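Local coordinates for replication protein A (Methanococcus maripaludis, PDB 3E0E) that probably binds DNA, as expected of a replication protein A, of which this chain forms a single OB-fold domain, at residues Y3-L8 with K45-I51; N17-V21 with V64-A70; Y24-E28 with G37-S41; I51-W56 with L83-V87. One frame throughout, in Å; residues are numbered along the deposited sequence.

Interaction 1: Y3-L8 with K45-I51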
loop_
_atom_site.group_PDB
_atom_site.type_symbol
_atom_site.label_atom_id
_atom_site.label_comp_id
_atom_site.label_asym_id
_atom_site.label_seq_id
_atom_site.Cartn_x
_atom_site.Cartn_y
_atom_site.Cartn_z
ATOM N N TYR A 3 -12.444 3.719 -0.040
ATOM C CA TYR A 3 -12.836 2.421 0.478
ATOM C C TYR A 3 -12.233 2.067 1.815
ATOM O O TYR A 3 -11.151 2.532 2.170
ATOM C CB TYR A 3 -12.426 1.327 -0.503
ATOM C CG TYR A 3 -13.307 1.190 -1.715
ATOM C CD1 TYR A 3 -14.575 0.626 -1.613
ATOM C CD2 TYR A 3 -12.854 1.571 -2.971
ATOM C CE1 TYR A 3 -15.366 0.434 -2.737
ATOM C CE2 TYR A 3 -13.638 1.382 -4.104
ATOM C CZ TYR A 3 -14.888 0.807 -3.978
ATOM O OH TYR A 3 -15.645 0.558 -5.096
ATOM N N LYS A 4 -12.960 1.242 2.555
ATOM C CA LYS A 4 -12.462 0.725 3.814
ATOM C C LYS A 4 -11.862 -0.587 3.330
ATOM O O LYS A 4 -12.339 -1.167 2.349
ATOM C CB LYS A 4 -13.607 0.472 4.796
ATOM C CG LYS A 4 -14.217 1.742 5.377
ATOM C CD LYS A 4 -13.195 2.497 6.225
ATOM C CE LYS A 4 -13.801 3.716 6.904
ATOM N NZ LYS A 4 -12.800 4.408 7.768
ATOM N N ILE A 5 -10.813 -1.054 3.989
ATOM C CA ILE A 5 -10.167 -2.285 3.574
ATOM C C ILE A 5 -11.133 -3.466 3.514
ATOM O O ILE A 5 -11.001 -4.330 2.654
ATOM C CB ILE A 5 -8.976 -2.608 4.502
ATOM C CG1 ILE A 5 -7.880 -1.553 4.303
ATOM C CG2 ILE A 5 -8.448 -4.006 4.220
ATOM C CD1 ILE A 5 -6.709 -1.659 5.277
ATOM N N SER A 6 -12.118 -3.489 4.409
ATOM C CA SER A 6 -13.087 -4.583 4.425
ATOM C C SER A 6 -14.001 -4.576 3.201
ATOM O O SER A 6 -14.647 -5.579 2.899
ATOM C CB SER A 6 -13.943 -4.514 5.691
ATOM O OG SER A 6 -14.711 -3.322 5.730
ATOM N N GLU A 7 -14.053 -3.450 2.496
ATOM C CA GLU A 7 -14.912 -3.333 1.324
ATOM C C GLU A 7 -14.206 -3.712 0.031
ATOM O O GLU A 7 -14.842 -3.859 -1.011
ATOM C CB GLU A 7 -15.444 -1.903 1.212
ATOM C CG GLU A 7 -16.135 -1.410 2.472
ATOM C CD GLU A 7 -16.619 0.024 2.352
ATOM O OE1 GLU A 7 -15.806 0.902 1.992
ATOM O OE2 GLU A 7 -17.813 0.277 2.625
ATOM N N LEU A 8 -12.890 -3.871 0.094
ATOM C CA LEU A 8 -12.124 -4.223 -1.097
ATOM C C LEU A 8 -12.500 -5.586 -1.675
ATOM O O LEU A 8 -12.848 -6.511 -0.941
ATOM C CB LEU A 8 -10.628 -4.196 -0.784
ATOM C CG LEU A 8 -10.080 -2.838 -0.337
ATOM C CD1 LEU A 8 -8.609 -2.985 0.013
ATOM C CD2 LEU A 8 -10.279 -1.804 -1.438
ATOM N N LYS A 45 -3.376 -0.890 7.494
ATOM C CA LYS A 45 -4.519 -1.194 8.341
ATOM C C LYS A 45 -5.414 0.012 8.575
ATOM O O LYS A 45 -4.939 1.141 8.631
ATOM C CB LYS A 45 -4.036 -1.706 9.704
ATOM C CG LYS A 45 -5.167 -2.006 10.686
ATOM C CD LYS A 45 -4.667 -2.372 12.081
ATOM C CE LYS A 45 -4.084 -1.169 12.810
ATOM N NZ LYS A 45 -3.817 -1.462 14.253
ATOM N N ASP A 46 -6.718 -0.230 8.672
ATOM C CA ASP A 46 -7.662 0.826 9.011
ATOM C C ASP A 46 -8.579 0.226 10.066
ATOM O O ASP A 46 -8.270 -0.843 10.592
ATOM C CB ASP A 46 -8.440 1.371 7.791
ATOM C CG ASP A 46 -9.324 0.342 7.104
ATOM O OD1 ASP A 46 -9.637 -0.724 7.669
ATOM O OD2 ASP A 46 -9.736 0.639 5.964
ATOM N N ASP A 47 -9.683 0.889 10.396
ATOM C CA ASP A 47 -10.563 0.363 11.434
ATOM C C ASP A 47 -11.403 -0.845 11.039
ATOM O O ASP A 47 -12.177 -1.347 11.854
ATOM C CB ASP A 47 -11.481 1.472 11.973
ATOM C CG ASP A 47 -12.355 2.091 10.897
ATOM O OD1 ASP A 47 -13.213 2.935 11.244
ATOM O OD2 ASP A 47 -12.191 1.744 9.709
ATOM N N THR A 48 -11.239 -1.328 9.810
ATOM C CA THR A 48 -12.015 -2.473 9.336
ATOM C C THR A 48 -11.187 -3.693 8.952
ATOM O O THR A 48 -11.731 -4.780 8.766
ATOM C CB THR A 48 -12.875 -2.103 8.111
ATOM O OG1 THR A 48 -12.025 -1.880 6.978
ATOM C CG2 THR A 48 -13.687 -0.850 8.389
ATOM N N GLY A 49 -9.880 -3.521 8.815
ATOM C CA GLY A 49 -9.049 -4.653 8.450
ATOM C C GLY A 49 -7.636 -4.276 8.071
ATOM O O GLY A 49 -7.200 -3.150 8.301
ATOM N N SER A 50 -6.921 -5.228 7.485
ATOM C CA SER A 50 -5.544 -5.006 7.075
ATOM C C SER A 50 -5.307 -5.643 5.712
ATOM O O SER A 50 -6.003 -6.582 5.320
ATOM C CB SER A 50 -4.590 -5.613 8.101
ATOM O OG SER A 50 -4.792 -7.011 8.207
ATOM N N ILE A 51 -4.315 -5.135 4.994
ATOM C CA ILE A 51 -4.004 -5.662 3.676
ATOM C C ILE A 51 -2.565 -5.321 3.310
ATOM O O ILE A 51 -2.023 -4.321 3.778
ATOM C CB ILE A 51 -4.957 -5.058 2.629
ATOM C CG1 ILE A 51 -4.747 -5.722 1.266
ATOM C CG2 ILE A 51 -4.723 -3.550 2.531
ATOM C CD1 ILE A 51 -5.760 -5.303 0.233
HETATM O O HOH W 1 -9.579 2.987 4.347
HETATM O O HOH W 2 -10.291 3.616 9.340
#
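The carboxylate of D46 takes the backbone N-H of I5 at the start of a short 3-10 turn: I5 N lies 2.8 Å from D46 OD2, on the syn lone pair, and the bond is close to straight at 168°. S6 N donates to T48 OG1 at 3.0 Å. The T48 hydroxyl in turn gives its proton to D46 OD1 at 2.7 Å, linking the turn to the aspartate. T48 N also bonds to D46 OD1, from the same face of the carboxylate as the hydroxyl, making an Asx turn. D46 has CG between its backbone N and carbonyl carbon (chi1 63°), which lets one oxygen serve its own turn and the other serve I5. Replacing D46 by alanine takes the carboxylate away, and I5 N, T48 N and the T48 hydroxyl would probably be left without their acceptor, with the turn at T48 freer to shift.

The one charged pair across the contact is weak: K4 NZ lies 3.4 Å from D47 OD2, a long salt bridge, and a water joins K4 NZ to D47 N.

Apolar packing lies on the inner side. I5 CD1 touches I51 CG2 at 3.9 Å, and L8 CD1 meets I51 CD1 at 3.7 Å, their side chains crossing at about a right angle.

The 3-10 turn packs against the hairpin turn joining strands 37-46 and 49-56 of the OB-fold barrel.

Interaction 2: N17-V21 with V64-A70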
loop_
_atom_site.group_PDB
_atom_site.type_symbol
_atom_site.label_atom_id
_atom_site.label_comp_id
_atom_site.label_asym_id
_atom_site.label_seq_id
_atom_site.Cartn_x
_atom_site.Cartn_y
_atom_site.Cartn_z
ATOM N N ASN A 17 -7.493 4.914 2.855
ATOM C CA ASN A 17 -6.701 5.788 3.714
ATOM C C ASN A 17 -6.367 4.869 4.869
ATOM O O ASN A 17 -7.242 4.517 5.661
ATOM C CB ASN A 17 -7.528 6.983 4.197
ATOM C CG ASN A 17 -8.010 7.843 3.055
ATOM O OD1 ASN A 17 -7.412 7.855 1.979
ATOM N ND2 ASN A 17 -9.090 8.584 3.283
ATOM N N ALA A 18 -5.104 4.475 4.962
ATOM C CA ALA A 18 -4.710 3.527 5.985
ATOM C C ALA A 18 -3.376 3.785 6.655
ATOM O O ALA A 18 -2.493 4.431 6.104
ATOM C CB ALA A 18 -4.711 2.126 5.387
ATOM N N GLU A 19 -3.249 3.237 7.858
ATOM C CA GLU A 19 -2.042 3.341 8.658
ATOM C C GLU A 19 -1.007 2.325 8.184
ATOM O O GLU A 19 -1.334 1.169 7.916
ATOM C CB GLU A 19 -2.385 3.064 10.127
ATOM C CG GLU A 19 -1.181 2.778 11.008
ATOM C CD GLU A 19 -1.570 2.266 12.382
ATOM O OE1 GLU A 19 -0.657 1.921 13.161
ATOM O OE2 GLU A 19 -2.780 2.203 12.687
ATOM N N VAL A 20 0.241 2.763 8.079
ATOM C CA VAL A 20 1.319 1.869 7.688
ATOM C C VAL A 20 1.748 1.184 8.988
ATOM O O VAL A 20 2.349 1.803 9.860
ATOM C CB VAL A 20 2.504 2.655 7.080
ATOM C CG1 VAL A 20 3.646 1.698 6.750
ATOM C CG2 VAL A 20 2.044 3.392 5.819
ATOM N N VAL A 21 1.395 -0.091 9.122
ATOM C CA VAL A 21 1.724 -0.867 10.316
ATOM C C VAL A 21 3.138 -1.411 10.210
ATOM O O VAL A 21 3.830 -1.604 11.213
ATOM C CB VAL A 21 0.755 -2.046 10.483
ATOM C CG1 VAL A 21 1.131 -2.862 11.717
ATOM C CG2 VAL A 21 -0.671 -1.528 10.588
ATOM N N VAL A 64 8.098 6.529 3.309
ATOM C CA VAL A 64 6.975 6.132 4.149
ATOM C C VAL A 64 7.541 5.556 5.436
ATOM O O VAL A 64 8.550 4.851 5.415
ATOM C CB VAL A 64 6.094 5.069 3.451
ATOM C CG1 VAL A 64 5.435 4.162 4.484
ATOM C CG2 VAL A 64 5.027 5.755 2.627
ATOM N N LYS A 65 6.889 5.857 6.553
ATOM C CA LYS A 65 7.350 5.384 7.849
ATOM C C LYS A 65 6.206 4.707 8.590
ATOM O O LYS A 65 5.035 4.993 8.333
ATOM C CB LYS A 65 7.868 6.572 8.662
ATOM C CG LYS A 65 8.840 7.453 7.875
ATOM C CD LYS A 65 8.909 8.877 8.411
ATOM C CE LYS A 65 9.602 9.803 7.410
ATOM N NZ LYS A 65 9.586 11.236 7.829
ATOM N N LYS A 66 6.546 3.796 9.493
ATOM C CA LYS A 66 5.529 3.115 10.278
ATOM C C LYS A 66 4.796 4.185 11.071
ATOM O O LYS A 66 5.416 5.086 11.634
ATOM C CB LYS A 66 6.168 2.106 11.233
ATOM C CG LYS A 66 5.194 1.508 12.241
ATOM C CD LYS A 66 5.881 0.490 13.136
ATOM C CE LYS A 66 4.953 0.012 14.244
ATOM N NZ LYS A 66 3.672 -0.552 13.723
ATOM N N GLY A 67 3.473 4.090 11.103
ATOM C CA GLY A 67 2.689 5.074 11.823
ATOM C C GLY A 67 2.075 6.110 10.900
ATOM O O GLY A 67 1.082 6.757 11.255
ATOM N N ASP A 68 2.661 6.286 9.718
ATOM C CA ASP A 68 2.122 7.245 8.760
ATOM C C ASP A 68 0.751 6.782 8.303
ATOM O O ASP A 68 0.494 5.579 8.192
ATOM C CB ASP A 68 3.000 7.361 7.505
ATOM C CG ASP A 68 4.286 8.122 7.740
ATOM O OD1 ASP A 68 4.390 8.838 8.757
ATOM O OD2 ASP A 68 5.190 8.015 6.881
ATOM N N ILE A 69 -0.128 7.743 8.040
ATOM C CA ILE A 69 -1.453 7.436 7.528
ATOM C C ILE A 69 -1.349 7.859 6.069
ATOM O O ILE A 69 -1.100 9.024 5.758
ATOM C CB ILE A 69 -2.550 8.231 8.252
ATOM C CG1 ILE A 69 -2.492 7.922 9.749
ATOM C CG2 ILE A 69 -3.917 7.851 7.691
ATOM C CD1 ILE A 69 -3.519 8.639 10.578
ATOM N N ALA A 70 -1.521 6.898 5.173
ATOM C CA ALA A 70 -1.374 7.181 3.762
ATOM C C ALA A 70 -2.610 6.964 2.914
ATOM O O ALA A 70 -3.477 6.152 3.242
ATOM C CB ALA A 70 -0.220 6.347 3.207
HETATM O O HOH W 3 1.904 1.651 13.095
#
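V20 and K66 meet where the long first strand of the OB fold (12-29) pairs antiparallel with the start of strand 69-78 and the type II turn K65-D68 before it. A18 and A70 form the hydrogen-bonded pair, E19 and I69 the non-hydrogen-bonded one. Beyond them V20 bonds to the second half of the turn, V20 N donating to D68 O and V20 O accepting from G67 N, each at 2.8 Å.

V20 puts CG1 anti to its backbone N (chi1 177°), and both methyls straddle V64 CG1, with CG2 the nearer at 3.7 Å. The valines cross obliquely; on the same inner side V20 packs on L44 and V64 on I90.

D68 turns its carboxylate back across the turn. D68 OD2 receives K65 N from well above the carboxylate plane, while D68 OD1 is held by S96 N, so both oxygens are engaged and the group has little freedom to rotate.

K66 runs fully extended as far as CE, its CG 3.5 Å from V21 O, then bends at chi4 (56°). That last bend brings K66 NZ to 2.7 Å from V21 O, and a water links K66 NZ to E19 OE1 at 2.6 Å from the carboxylate oxygen.

Interaction 3: Y24-E28 with G37-S41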
loop_
_atom_site.group_PDB
_atom_site.type_symbol
_atom_site.label_atom_id
_atom_site.label_comp_id
_atom_site.label_asym_id
_atom_site.label_seq_id
_atom_site.Cartn_x
_atom_site.Cartn_y
_atom_site.Cartn_z
ATOM N N TYR A 24 8.481 -3.118 4.878
ATOM C CA TYR A 24 9.560 -4.087 4.754
ATOM C C TYR A 24 10.705 -3.597 3.881
ATOM O O TYR A 24 10.563 -2.626 3.142
ATOM C CB TYR A 24 9.003 -5.410 4.227
ATOM C CG TYR A 24 7.904 -5.954 5.110
ATOM C CD1 TYR A 24 6.569 -5.650 4.860
ATOM C CD2 TYR A 24 8.208 -6.717 6.238
ATOM C CE1 TYR A 24 5.561 -6.087 5.712
ATOM C CE2 TYR A 24 7.208 -7.159 7.098
ATOM C CZ TYR A 24 5.886 -6.839 6.830
ATOM O OH TYR A 24 4.892 -7.255 7.685
ATOM N N PRO A 25 11.869 -4.254 3.978
ATOM C CA PRO A 25 13.039 -3.869 3.187
ATOM C C PRO A 25 12.783 -3.966 1.693
ATOM O O PRO A 25 12.171 -4.925 1.220
ATOM C CB PRO A 25 14.102 -4.858 3.644
ATOM C CG PRO A 25 13.717 -5.140 5.057
ATOM C CD PRO A 25 12.223 -5.295 4.958
ATOM N N LYS A 26 13.260 -2.966 0.959
ATOM C CA LYS A 26 13.105 -2.925 -0.486
ATOM C C LYS A 26 13.915 -4.051 -1.123
ATOM O O LYS A 26 15.019 -4.368 -0.675
ATOM C CB LYS A 26 13.588 -1.573 -1.024
ATOM C CG LYS A 26 13.423 -1.391 -2.514
ATOM C CD LYS A 26 13.975 -0.050 -2.986
ATOM C CE LYS A 26 15.468 0.092 -2.714
ATOM N NZ LYS A 26 16.066 1.232 -3.485
ATOM N N LYS A 27 13.358 -4.654 -2.166
ATOM C CA LYS A 27 14.025 -5.738 -2.878
ATOM C C LYS A 27 14.255 -5.295 -4.315
ATOM O O LYS A 27 13.319 -4.879 -4.993
ATOM C CB LYS A 27 13.153 -6.992 -2.841
ATOM C CG LYS A 27 12.872 -7.489 -1.428
ATOM C CD LYS A 27 11.786 -8.545 -1.410
ATOM C CE LYS A 27 11.537 -9.060 0.000
ATOM N NZ LYS A 27 11.159 -7.955 0.926
ATOM N N GLU A 28 15.499 -5.376 -4.780
ATOM C CA GLU A 28 15.826 -4.974 -6.138
ATOM C C GLU A 28 16.122 -6.190 -6.983
ATOM O O GLU A 28 16.669 -7.178 -6.494
ATOM C CB GLU A 28 17.023 -4.034 -6.142
ATOM C CG GLU A 28 16.745 -2.728 -5.443
ATOM C CD GLU A 28 17.788 -1.689 -5.745
ATOM O OE1 GLU A 28 18.102 -1.502 -6.939
ATOM O OE2 GLU A 28 18.287 -1.059 -4.793
ATOM N N GLY A 37 13.994 -3.496 -11.734
ATOM C CA GLY A 37 12.775 -3.373 -10.953
ATOM C C GLY A 37 13.028 -3.355 -9.457
ATOM O O GLY A 37 14.103 -3.731 -8.994
ATOM N N GLN A 38 12.030 -2.904 -8.701
ATOM C CA GLN A 38 12.121 -2.839 -7.244
ATOM C C GLN A 38 10.771 -3.155 -6.632
ATOM O O GLN A 38 9.739 -3.005 -7.277
ATOM C CB GLN A 38 12.494 -1.437 -6.763
ATOM C CG GLN A 38 13.760 -0.856 -7.309
ATOM C CD GLN A 38 14.158 0.389 -6.551
ATOM O OE1 GLN A 38 13.393 1.360 -6.464
ATOM N NE2 GLN A 38 15.353 0.370 -5.988
ATOM N N LEU A 39 10.794 -3.577 -5.373
ATOM C CA LEU A 39 9.575 -3.879 -4.630
ATOM C C LEU A 39 9.753 -3.499 -3.172
ATOM O O LEU A 39 10.769 -3.814 -2.561
ATOM C CB LEU A 39 9.225 -5.377 -4.706
ATOM C CG LEU A 39 8.105 -5.929 -3.799
ATOM C CD1 LEU A 39 8.590 -6.023 -2.361
ATOM C CD2 LEU A 39 6.855 -5.071 -3.905
ATOM N N LYS A 40 8.753 -2.826 -2.617
ATOM C CA LYS A 40 8.766 -2.459 -1.210
ATOM C C LYS A 40 7.366 -2.820 -0.730
ATOM O O LYS A 40 6.380 -2.274 -1.225
ATOM C CB LYS A 40 9.012 -0.956 -1.034
ATOM C CG LYS A 40 10.011 -0.600 0.068
ATOM C CD LYS A 40 9.382 0.202 1.201
ATOM C CE LYS A 40 8.966 1.608 0.777
ATOM N NZ LYS A 40 10.018 2.641 1.047
ATOM N N SER A 41 7.272 -3.768 0.197
ATOM C CA SER A 41 5.977 -4.170 0.723
ATOM C C SER A 41 5.604 -3.381 1.972
ATOM O O SER A 41 6.460 -3.034 2.786
ATOM C CB SER A 41 5.971 -5.666 1.055
ATOM O OG SER A 41 6.214 -6.446 -0.102
HETATM O O HOH W 4 9.549 -5.394 0.626
HETATM O O HOH W 5 8.288 -8.035 0.424
#
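Y24 meets S41 through its backbone first: Y24 N donates to S41 O at 2.9 Å, almost straight at 174°. The same carbonyl oxygen sits at the edge of the tyrosine ring, near its plane and 3.3 Å from Y24 CD1. Y24 O lies against the aliphatic CD of K40, whose ammonium reaches A60 O and F62 O.

A water connects P25 O to S41 N and also accepts from K27 NZ.

At K26 the CA lies 3.2 Å from L39 O in a CA-H...O contact. Its side chain leaves with CG anti to the backbone N and bends at chi3 (61°), passing at a slant across the side chain of Q38; the stronger partner of its ammonium is D61.

Here the two strands of the OB-fold hairpin 12-29/37-46 come into antiparallel register. K27 and L39 are the hydrogen-bonded pair, with K27 N to L39 O at 2.8 Å and L39 N to K27 O at 2.9 Å. Their side chains run the same way, and K27 NZ curls back to a second water at S41 OG, which is also hydrogen-bonded to R52 NH2.

E28 faces Q38 as a non-hydrogen-bonded pair, and E28 OE2 makes a second, weak salt bridge to K26 NZ at 3.4 Å.

Interaction 4: I51-W56 with L83-V87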
loop_
_atom_site.group_PDB
_atom_site.type_symbol
_atom_site.label_atom_id
_atom_site.label_comp_id
_atom_site.label_asym_id
_atom_site.label_seq_id
_atom_site.Cartn_x
_atom_site.Cartn_y
_atom_site.Cartn_z
ATOM N N ILE A 51 -4.315 -5.135 4.994
ATOM C CA ILE A 51 -4.004 -5.662 3.676
ATOM C C ILE A 51 -2.565 -5.321 3.310
ATOM O O ILE A 51 -2.023 -4.321 3.778
ATOM C CB ILE A 51 -4.957 -5.058 2.629
ATOM C CG1 ILE A 51 -4.747 -5.722 1.266
ATOM C CG2 ILE A 51 -4.723 -3.550 2.531
ATOM C CD1 ILE A 51 -5.760 -5.303 0.233
ATOM N N ARG A 52 -1.950 -6.165 2.491
ATOM C CA ARG A 52 -0.580 -5.943 2.045
ATOM C C ARG A 52 -0.612 -4.988 0.860
ATOM O O ARG A 52 -1.479 -5.093 -0.001
ATOM C CB ARG A 52 0.053 -7.263 1.603
ATOM C CG ARG A 52 1.485 -7.142 1.112
ATOM C CD ARG A 52 1.878 -8.368 0.312
ATOM N NE ARG A 52 3.301 -8.395 0.003
ATOM C CZ ARG A 52 3.825 -8.986 -1.067
ATOM N NH1 ARG A 52 3.043 -9.601 -1.945
ATOM N NH2 ARG A 52 5.137 -8.965 -1.256
ATOM N N GLY A 53 0.328 -4.051 0.836
ATOM C CA GLY A 53 0.413 -3.110 -0.264
ATOM C C GLY A 53 1.766 -3.283 -0.922
ATOM O O GLY A 53 2.761 -3.465 -0.227
ATOM N N THR A 54 1.814 -3.247 -2.251
ATOM C CA THR A 54 3.083 -3.405 -2.945
ATOM C C THR A 54 3.469 -2.165 -3.752
ATOM O O THR A 54 2.754 -1.740 -4.663
ATOM C CB THR A 54 3.073 -4.644 -3.871
ATOM O OG1 THR A 54 1.988 -4.552 -4.801
ATOM C CG2 THR A 54 2.920 -5.916 -3.047
ATOM N N LEU A 55 4.604 -1.585 -3.381
ATOM C CA LEU A 55 5.146 -0.402 -4.039
ATOM C C LEU A 55 6.149 -0.918 -5.056
ATOM O O LEU A 55 7.095 -1.615 -4.694
ATOM C CB LEU A 55 5.855 0.490 -3.018
ATOM C CG LEU A 55 5.006 1.135 -1.919
ATOM C CD1 LEU A 55 5.918 1.757 -0.880
ATOM C CD2 LEU A 55 4.070 2.180 -2.519
ATOM N N TRP A 56 5.949 -0.581 -6.324
ATOM C CA TRP A 56 6.842 -1.064 -7.368
ATOM C C TRP A 56 7.745 -0.002 -7.970
ATOM O O TRP A 56 7.396 1.178 -8.034
ATOM C CB TRP A 56 6.041 -1.716 -8.501
ATOM C CG TRP A 56 5.178 -2.847 -8.056
ATOM C CD1 TRP A 56 3.848 -2.797 -7.758
ATOM C CD2 TRP A 56 5.587 -4.203 -7.853
ATOM N NE1 TRP A 56 3.400 -4.040 -7.383
ATOM C CE2 TRP A 56 4.448 -4.923 -7.432
ATOM C CE3 TRP A 56 6.807 -4.880 -7.986
ATOM C CZ2 TRP A 56 4.491 -6.290 -7.142
ATOM C CZ3 TRP A 56 6.850 -6.243 -7.699
ATOM C CH2 TRP A 56 5.697 -6.930 -7.281
ATOM N N LEU A 83 -5.860 -10.961 -0.070
ATOM C CA LEU A 83 -5.893 -9.845 -0.999
ATOM C C LEU A 83 -4.700 -8.930 -0.784
ATOM O O LEU A 83 -4.141 -8.863 0.310
ATOM C CB LEU A 83 -7.186 -9.041 -0.825
ATOM C CG LEU A 83 -8.503 -9.758 -1.133
ATOM C CD1 LEU A 83 -9.665 -8.814 -0.865
ATOM C CD2 LEU A 83 -8.515 -10.221 -2.581
ATOM N N GLU A 84 -4.308 -8.238 -1.845
ATOM C CA GLU A 84 -3.196 -7.301 -1.788
ATOM C C GLU A 84 -3.541 -6.158 -2.721
ATOM O O GLU A 84 -4.329 -6.322 -3.651
ATOM C CB GLU A 84 -1.899 -7.949 -2.269
ATOM C CG GLU A 84 -1.568 -9.283 -1.636
ATOM C CD GLU A 84 -0.197 -9.782 -2.051
ATOM O OE1 GLU A 84 0.203 -9.520 -3.204
ATOM O OE2 GLU A 84 0.476 -10.442 -1.229
ATOM N N ILE A 85 -2.962 -4.995 -2.473
ATOM C CA ILE A 85 -3.225 -3.864 -3.339
ATOM C C ILE A 85 -1.928 -3.438 -4.017
ATOM O O ILE A 85 -0.942 -3.108 -3.349
ATOM C CB ILE A 85 -3.853 -2.689 -2.547
ATOM C CG1 ILE A 85 -4.102 -1.506 -3.484
ATOM C CG2 ILE A 85 -2.955 -2.301 -1.373
ATOM C CD1 ILE A 85 -5.030 -0.456 -2.907
ATOM N N SER A 86 -1.927 -3.487 -5.347
ATOM C CA SER A 86 -0.769 -3.085 -6.137
ATOM C C SER A 86 -0.915 -1.578 -6.225
ATOM O O SER A 86 -1.865 -1.070 -6.820
ATOM C CB SER A 86 -0.818 -3.718 -7.527
ATOM O OG SER A 86 0.390 -3.483 -8.226
ATOM N N VAL A 87 0.023 -0.867 -5.615
ATOM C CA VAL A 87 -0.041 0.582 -5.564
ATOM C C VAL A 87 0.267 1.324 -6.850
ATOM O O VAL A 87 1.319 1.120 -7.470
ATOM C CB VAL A 87 0.884 1.127 -4.455
ATOM C CG1 VAL A 87 0.686 2.625 -4.298
ATOM C CG2 VAL A 87 0.586 0.416 -3.149
HETATM O O HOH W 6 -3.086 -9.052 2.604
HETATM O O HOH W 7 3.925 0.863 -7.349
#
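R52 sets CG anti to its backbone N (chi1 180°) and runs extended to NE, while E84 swings CG to the position beside its own backbone N (chi1 -50°), and the two side chains end up side by side, pointing the same way. R52 NH1 bonds to E84 OE2 at 2.8 Å as a salt bridge, the carboxylate at the edge of the guanidinium with the two planes 59° apart. T54 CG2 covers one guanidinium face, and R52 NH2 is held by S41 OG. A glutamine in place of E84 carries no negative charge, and the R52 guanidinium would probably be left without its ionic mate and held less firmly at this edge.

Underneath, strands 49-56 and 83-87 run parallel, the pairing by which OB folds close their barrel. R52 O takes I85 N at 2.9 Å, I85 O takes T54 N at 3.0 Å, and T54 O takes V87 N. Each end is extended by water: one bridges R52 N and L83 O, another W56 N and V87 O.

On the inner face I85 CG2 lies 3.6 Å from G53 CA, and L55 CD2 packs against V87 CG1 at 3.8 Å. I51 CG1 fits against L83 O at 3.3 Å. On the outer face, the indole edge of W56 makes a weak, bent bond from NE1 to S86 OG at 3.2 Å.

In the fold
All four contacts bear on one strongly curved sheet. Interactions 1 and 2 meet through strand pairing, K45 O lying 2.8 Å from E19 N, so the hairpin of interaction 1 runs beside the strand that interaction 2 ties to 64-70. Interactions 1 and 4 share I51, and L8 O touches L83 CD1 at 3.9 Å. Interactions 3 and 4 join where K40 O stands 2.9 Å from L55 N and S41 OG 3.0 Å from R52 NH2. Interactions 1 and 3 sit on opposite sides of the chain's centre, their own centres about 23 Å apart. No DNA is present; the outer surface around R52 and W56 is consistent with the usual OB-fold nucleic-acid face.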